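Local coordinates for protein neurotoxin (Clostridium botulinum, PDB 1ZB7) that cleaves the synaptobrevins VAMP1, VAMP2 and VAMP3 in the host cytosol as the zinc endopeptidase light chain of botulinum neurotoxin type G, at residues K291-F296 with D342-L347; V113-Y118 with K324-F329. All coordinates share one frame; numbering follows the deposited sequence.

Contact 1: residues K291-F296 with D342-L347; sequences KALQNF and DKFDKL
F344 inserts its ring between A292, L293 and F296, and this one side chain gives the largest share of the surface buried between residues 291-296 and 342-347. The axes of the two short segments come within 11.2 Å at an angle of 123° between their directions, a steeply crossed helix-helix packing within the zinc protease domain of the M27 family, and L293 and F344 are the residues whose backbones face each other. CB of F344 points at the other helix, and chi1 of 171°, placing CG opposite the backbone N, carries the ring straight on across the interface. At the base of the ring, CG lies beside L293 CD1; this methyl sits over one face, 3.9 Å from the ring centroid, a CH-pi contact. Further out along one side, CD1 of F344 meets F296 CD2 at 3.6 Å. Its neighbour CE1 stands over the centre of the F296 ring, so the edge of F344 is directed at the face of F296: a T-shaped pair with centroids 5.2 Å apart and planes at 88°. CE2, on the other side, packs against L293 CB. The tip, CZ, reaches the helix backbone itself, 3.4 Å from L293 N, with A292 CB at the ring's edge 3.8 Å from CZ. The ring of F296 is approached a second time at its own edge, where CD2 of L347 lies near its plane, 3.7 Å from CE2. V339 touches both L293 and F344. No hydrogen bond crosses between the segments, though one from D345 OD1 to Y289 OH joins the same two helices just outside them; between the segments themselves the contact is purely apolar and aromatic.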
loop_
_atom_site.group_PDB
_atom_site.type_symbol
_atom_site.label_atom_id
_atom_site.label_comp_id
_atom_site.label_asym_id
_atom_site.label_seq_id
_atom_site.Cartn_x
_atom_site.Cartn_y
_atom_site.Cartn_z
ATOM N N LYS A 291 16.696 -13.927 11.458
ATOM C CA LYS A 291 16.691 -15.053 10.531
ATOM C C LYS A 291 17.868 -14.985 9.508
ATOM O O LYS A 291 18.439 -16.011 9.173
ATOM C CB LYS A 291 15.295 -15.193 9.861
ATOM C CG LYS A 291 15.000 -16.546 9.065
ATOM C CD LYS A 291 15.945 -17.824 9.391
ATOM C CE LYS A 291 15.255 -19.155 9.005
ATOM N NZ LYS A 291 14.184 -18.916 7.983
ATOM N N ALA A 292 18.274 -13.810 9.065
ATOM C CA ALA A 292 19.445 -13.707 8.236
ATOM C C ALA A 292 20.718 -14.122 9.062
ATOM O O ALA A 292 21.596 -14.842 8.577
ATOM C CB ALA A 292 19.551 -12.289 7.711
ATOM N N LEU A 293 20.770 -13.709 10.326
ATOM C CA LEU A 293 21.893 -13.989 11.171
ATOM C C LEU A 293 22.012 -15.501 11.387
ATOM O O LEU A 293 23.048 -16.066 11.124
ATOM C CB LEU A 293 21.787 -13.224 12.482
ATOM C CG LEU A 293 22.829 -13.521 13.549
ATOM C CD1 LEU A 293 24.186 -13.167 13.101
ATOM C CD2 LEU A 293 22.428 -12.786 14.827
ATOM N N GLN A 294 20.915 -16.135 11.764
ATOM C CA GLN A 294 20.824 -17.564 11.912
ATOM C C GLN A 294 21.208 -18.299 10.601
ATOM O O GLN A 294 21.917 -19.288 10.634
ATOM C CB GLN A 294 19.403 -17.958 12.413
ATOM C CG GLN A 294 19.197 -19.432 12.819
ATOM C CD GLN A 294 20.275 -19.961 13.806
ATOM O OE1 GLN A 294 20.179 -19.691 15.008
ATOM N NE2 GLN A 294 21.274 -20.730 13.315
ATOM N N ASN A 295 20.747 -17.799 9.467
ATOM C CA ASN A 295 21.171 -18.342 8.177
ATOM C C ASN A 295 22.741 -18.308 8.035
ATOM O O ASN A 295 23.353 -19.264 7.607
ATOM C CB ASN A 295 20.512 -17.571 6.987
ATOM C CG ASN A 295 19.084 -17.897 6.771
ATOM O OD1 ASN A 295 18.568 -18.766 7.384
ATOM N ND2 ASN A 295 18.416 -17.167 5.860
ATOM N N PHE A 296 23.364 -17.179 8.339
ATOM C CA PHE A 296 24.830 -17.096 8.258
ATOM C C PHE A 296 25.485 -18.078 9.229
ATOM O O PHE A 296 26.456 -18.767 8.845
ATOM C CB PHE A 296 25.311 -15.664 8.508
ATOM C CG PHE A 296 25.243 -14.731 7.302
ATOM C CD1 PHE A 296 24.212 -14.791 6.365
ATOM C CD2 PHE A 296 26.172 -13.749 7.164
ATOM C CE1 PHE A 296 24.131 -13.886 5.290
ATOM C CE2 PHE A 296 26.093 -12.833 6.060
ATOM C CZ PHE A 296 25.060 -12.924 5.160
ATOM N N ASP A 342 29.447 -7.447 14.714
ATOM C CA ASP A 342 29.695 -6.191 13.996
ATOM C C ASP A 342 29.871 -6.384 12.492
ATOM O O ASP A 342 29.378 -5.591 11.682
ATOM C CB ASP A 342 30.929 -5.481 14.567
ATOM C CG ASP A 342 30.672 -4.948 15.990
ATOM O OD1 ASP A 342 29.594 -4.359 16.161
ATOM O OD2 ASP A 342 31.533 -5.118 16.922
ATOM N N LYS A 343 30.530 -7.466 12.118
ATOM C CA LYS A 343 30.731 -7.722 10.719
ATOM C C LYS A 343 29.421 -8.086 10.024
ATOM O O LYS A 343 29.231 -7.727 8.880
ATOM C CB LYS A 343 31.794 -8.802 10.515
ATOM C CG LYS A 343 33.195 -8.313 10.775
ATOM C CD LYS A 343 34.149 -9.480 10.790
ATOM C CE LYS A 343 35.559 -9.017 10.702
ATOM N NZ LYS A 343 35.937 -9.032 9.231
ATOM N N PHE A 344 28.552 -8.827 10.712
ATOM C CA PHE A 344 27.274 -9.217 10.154
ATOM C C PHE A 344 26.422 -7.966 9.974
ATOM O O PHE A 344 25.784 -7.761 8.936
ATOM C CB PHE A 344 26.559 -10.257 11.040
ATOM C CG PHE A 344 25.164 -10.517 10.611
ATOM C CD1 PHE A 344 24.901 -11.379 9.532
ATOM C CD2 PHE A 344 24.114 -9.820 11.182
ATOM C CE1 PHE A 344 23.596 -11.559 9.048
ATOM C CE2 PHE A 344 22.804 -10.003 10.718
ATOM C CZ PHE A 344 22.558 -10.883 9.639
ATOM N N ASP A 345 26.387 -7.158 11.033
ATOM C CA ASP A 345 25.572 -5.925 11.074
ATOM C C ASP A 345 25.907 -4.988 9.923
ATOM O O ASP A 345 25.029 -4.485 9.226
ATOM C CB ASP A 345 25.793 -5.234 12.430
ATOM C CG ASP A 345 24.761 -4.199 12.726
ATOM O OD1 ASP A 345 23.650 -4.565 13.206
ATOM O OD2 ASP A 345 25.064 -3.002 12.468
ATOM N N LYS A 346 27.194 -4.768 9.706
ATOM C CA LYS A 346 27.631 -3.901 8.616
ATOM C C LYS A 346 27.292 -4.476 7.205
ATOM O O LYS A 346 26.932 -3.709 6.295
ATOM C CB LYS A 346 29.142 -3.560 8.769
ATOM C CG LYS A 346 29.778 -2.996 7.430
ATOM C CD LYS A 346 31.179 -2.254 7.550
ATOM C CE LYS A 346 31.060 -0.678 7.312
ATOM N NZ LYS A 346 30.882 0.086 8.655
ATOM N N LEU A 347 27.468 -5.793 7.013
ATOM C CA LEU A 347 27.164 -6.471 5.760
ATOM C C LEU A 347 25.625 -6.548 5.528
ATOM O O LEU A 347 25.138 -6.262 4.473
ATOM C CB LEU A 347 27.741 -7.863 5.746
ATOM C CG LEU A 347 27.526 -8.739 4.479
ATOM C CD1 LEU A 347 28.084 -8.013 3.122
ATOM C CD2 LEU A 347 28.155 -10.096 4.639
#

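Contact 2: residues V113-Y118 with K324-F329; sequences VDAIPY and KNKYDF
An inverse gamma turn centred on A115, just past the end of helix 103-114, is where K326 from the last turn of helix 316-327 makes its contact. The polar part rests on NZ of K326, which donates to I116 O at 2.6 Å. The C=O...N angle is 131° and the donor stands 40° out of the carbonyl plane, so NZ comes from above the carbonyl. The same NZ donates to Y327 OH at 2.9 Å and to L239 O of helix 224-239, giving this buried group three oxygen partners; Y327 OH is in turn bonded to G186 O. The rest is van der Waals packing of the lysine's methylenes on the backbone of the turn and on A115 CB. With chi1 at 165° and every later torsion also near 180°, the chain runs out fully extended along the turn: CB passes D114 O, CD lies 3.8 Å from A115 CA, and CE is 4.2 Å from A115 CB. CG, meanwhile, covers one face of the Y327 ring near its rim. The backbone of Y118 is hydrogen-bonded to F187, and Y118 CB lies 4.2 Å from Y327 OH.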
loop_
_atom_site.group_PDB
_atom_site.type_symbol
_atom_site.label_atom_id
_atom_site.label_comp_id
_atom_site.label_asym_id
_atom_site.label_seq_id
_atom_site.Cartn_x
_atom_site.Cartn_y
_atom_site.Cartn_z
ATOM N N VAL A 113 29.190 -10.812 -8.295
ATOM C CA VAL A 113 30.270 -11.664 -8.779
ATOM C C VAL A 113 30.872 -12.499 -7.684
ATOM O O VAL A 113 31.050 -13.713 -7.826
ATOM C CB VAL A 113 31.384 -10.817 -9.449
ATOM C CG1 VAL A 113 32.674 -11.693 -9.803
ATOM C CG2 VAL A 113 30.841 -10.255 -10.704
ATOM N N ASP A 114 31.166 -11.868 -6.568
ATOM C CA ASP A 114 31.658 -12.612 -5.438
ATOM C C ASP A 114 30.697 -13.518 -4.671
ATOM O O ASP A 114 31.179 -14.341 -3.819
ATOM C CB ASP A 114 32.334 -11.634 -4.430
ATOM C CG ASP A 114 33.633 -11.100 -4.948
ATOM O OD1 ASP A 114 34.160 -11.572 -6.039
ATOM O OD2 ASP A 114 34.128 -10.171 -4.272
ATOM N N ALA A 115 29.388 -13.375 -4.849
ATOM C CA ALA A 115 28.411 -14.047 -3.971
ATOM C C ALA A 115 27.983 -15.378 -4.523
ATOM O O ALA A 115 26.821 -15.646 -4.744
ATOM C CB ALA A 115 27.231 -13.173 -3.671
ATOM N N ILE A 116 28.976 -16.237 -4.724
ATOM C CA ILE A 116 28.789 -17.606 -5.182
ATOM C C ILE A 116 27.844 -18.326 -4.242
ATOM O O ILE A 116 28.002 -18.237 -3.043
ATOM C CB ILE A 116 30.194 -18.233 -5.314
ATOM C CG1 ILE A 116 30.767 -17.902 -6.651
ATOM C CG2 ILE A 116 30.316 -19.719 -5.068
ATOM C CD1 ILE A 116 31.601 -16.738 -6.517
ATOM N N PRO A 117 26.835 -18.993 -4.780
ATOM C CA PRO A 117 26.003 -19.882 -3.963
ATOM C C PRO A 117 26.846 -20.946 -3.234
ATOM O O PRO A 117 27.924 -21.361 -3.710
ATOM C CB PRO A 117 25.021 -20.529 -4.966
ATOM C CG PRO A 117 25.358 -19.897 -6.297
ATOM C CD PRO A 117 26.402 -18.910 -6.182
ATOM N N TYR A 118 26.402 -21.294 -2.027
ATOM C CA TYR A 118 26.930 -22.394 -1.302
ATOM C C TYR A 118 26.762 -23.678 -2.110
ATOM O O TYR A 118 25.737 -23.917 -2.764
ATOM C CB TYR A 118 26.266 -22.455 0.074
ATOM C CG TYR A 118 26.910 -23.452 1.042
ATOM C CD1 TYR A 118 27.957 -23.044 1.869
ATOM C CD2 TYR A 118 26.491 -24.782 1.101
ATOM C CE1 TYR A 118 28.584 -23.966 2.782
ATOM C CE2 TYR A 118 27.128 -25.716 2.016
ATOM C CZ TYR A 118 28.178 -25.275 2.831
ATOM O OH TYR A 118 28.858 -26.106 3.679
ATOM N N LYS A 324 34.083 -17.815 3.464
ATOM C CA LYS A 324 34.580 -16.892 4.487
ATOM C C LYS A 324 34.556 -15.421 3.985
ATOM O O LYS A 324 34.058 -14.554 4.652
ATOM C CB LYS A 324 35.964 -17.311 4.912
ATOM C CG LYS A 324 36.590 -16.422 6.017
ATOM C CD LYS A 324 38.088 -16.591 6.051
ATOM C CE LYS A 324 38.686 -15.636 7.085
ATOM N NZ LYS A 324 40.049 -16.099 7.551
ATOM N N ASN A 325 35.084 -15.185 2.789
ATOM C CA ASN A 325 35.051 -13.891 2.121
ATOM C C ASN A 325 33.648 -13.431 1.798
ATOM O O ASN A 325 33.301 -12.286 2.107
ATOM C CB ASN A 325 35.872 -13.862 0.813
ATOM C CG ASN A 325 37.448 -14.261 0.992
ATOM O OD1 ASN A 325 37.995 -14.411 2.098
ATOM N ND2 ASN A 325 38.146 -14.426 -0.187
ATOM N N LYS A 326 32.814 -14.282 1.198
ATOM C CA LYS A 326 31.404 -13.899 0.907
ATOM C C LYS A 326 30.602 -13.479 2.143
ATOM O O LYS A 326 29.924 -12.421 2.121
ATOM C CB LYS A 326 30.663 -15.011 0.137
ATOM C CG LYS A 326 29.141 -14.946 0.072
ATOM C CD LYS A 326 28.532 -16.030 -0.773
ATOM C CE LYS A 326 26.979 -16.070 -0.659
ATOM N NZ LYS A 326 26.423 -17.329 -1.145
ATOM N N TYR A 327 30.646 -14.304 3.195
ATOM C CA TYR A 327 29.803 -14.088 4.384
ATOM C C TYR A 327 30.530 -13.281 5.447
ATOM O O TYR A 327 29.942 -12.933 6.465
ATOM C CB TYR A 327 29.281 -15.364 5.011
ATOM C CG TYR A 327 28.415 -16.190 4.113
ATOM C CD1 TYR A 327 27.051 -15.930 3.977
ATOM C CD2 TYR A 327 28.980 -17.232 3.332
ATOM C CE1 TYR A 327 26.249 -16.710 3.090
ATOM C CE2 TYR A 327 28.199 -17.983 2.403
ATOM C CZ TYR A 327 26.830 -17.745 2.341
ATOM O OH TYR A 327 26.076 -18.472 1.444
ATOM N N ASP A 328 31.795 -12.954 5.162
ATOM C CA ASP A 328 32.668 -12.207 6.060
ATOM C C ASP A 328 32.774 -12.824 7.491
ATOM O O ASP A 328 32.793 -12.141 8.499
ATOM C CB ASP A 328 32.218 -10.758 6.052
ATOM C CG ASP A 328 33.250 -9.799 6.627
ATOM O OD1 ASP A 328 34.411 -10.155 6.807
ATOM O OD2 ASP A 328 32.850 -8.644 6.901
ATOM N N PHE A 329 32.861 -14.151 7.523
ATOM C CA PHE A 329 33.107 -14.943 8.739
ATOM C C PHE A 329 34.460 -14.634 9.325
ATOM O O PHE A 329 35.376 -14.242 8.602
ATOM C CB PHE A 329 33.075 -16.416 8.403
ATOM C CG PHE A 329 31.733 -16.927 7.953
ATOM C CD1 PHE A 329 30.544 -16.432 8.470
ATOM C CD2 PHE A 329 31.651 -17.930 6.971
ATOM C CE1 PHE A 329 29.326 -16.920 8.054
ATOM C CE2 PHE A 329 30.425 -18.434 6.573
ATOM C CZ PHE A 329 29.270 -17.912 7.117
#

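Overall arrangement
Both contacts are mainly buried and lie on the same side of the chain's centre, contact 1 about 21 Å from it and contact 2 about 17 Å, each measured from the contact's centre. They share no helix: contact 1 joins helices 282-303 and 341-354, whereas contact 2 sets the end of helix 316-327 against the turn after helix 103-114. Their chemistry differs accordingly, rings and methyls between two helices against a lysine NZ group satisfied by oxygens where a helix gives way to a turn. They also touch: K343 NZ and D328 OD1 form a 3.1 Å salt bridge, and L347 CD2 lies 3.8 Å from Y327 O, linking the aromatic packing to the lysine site.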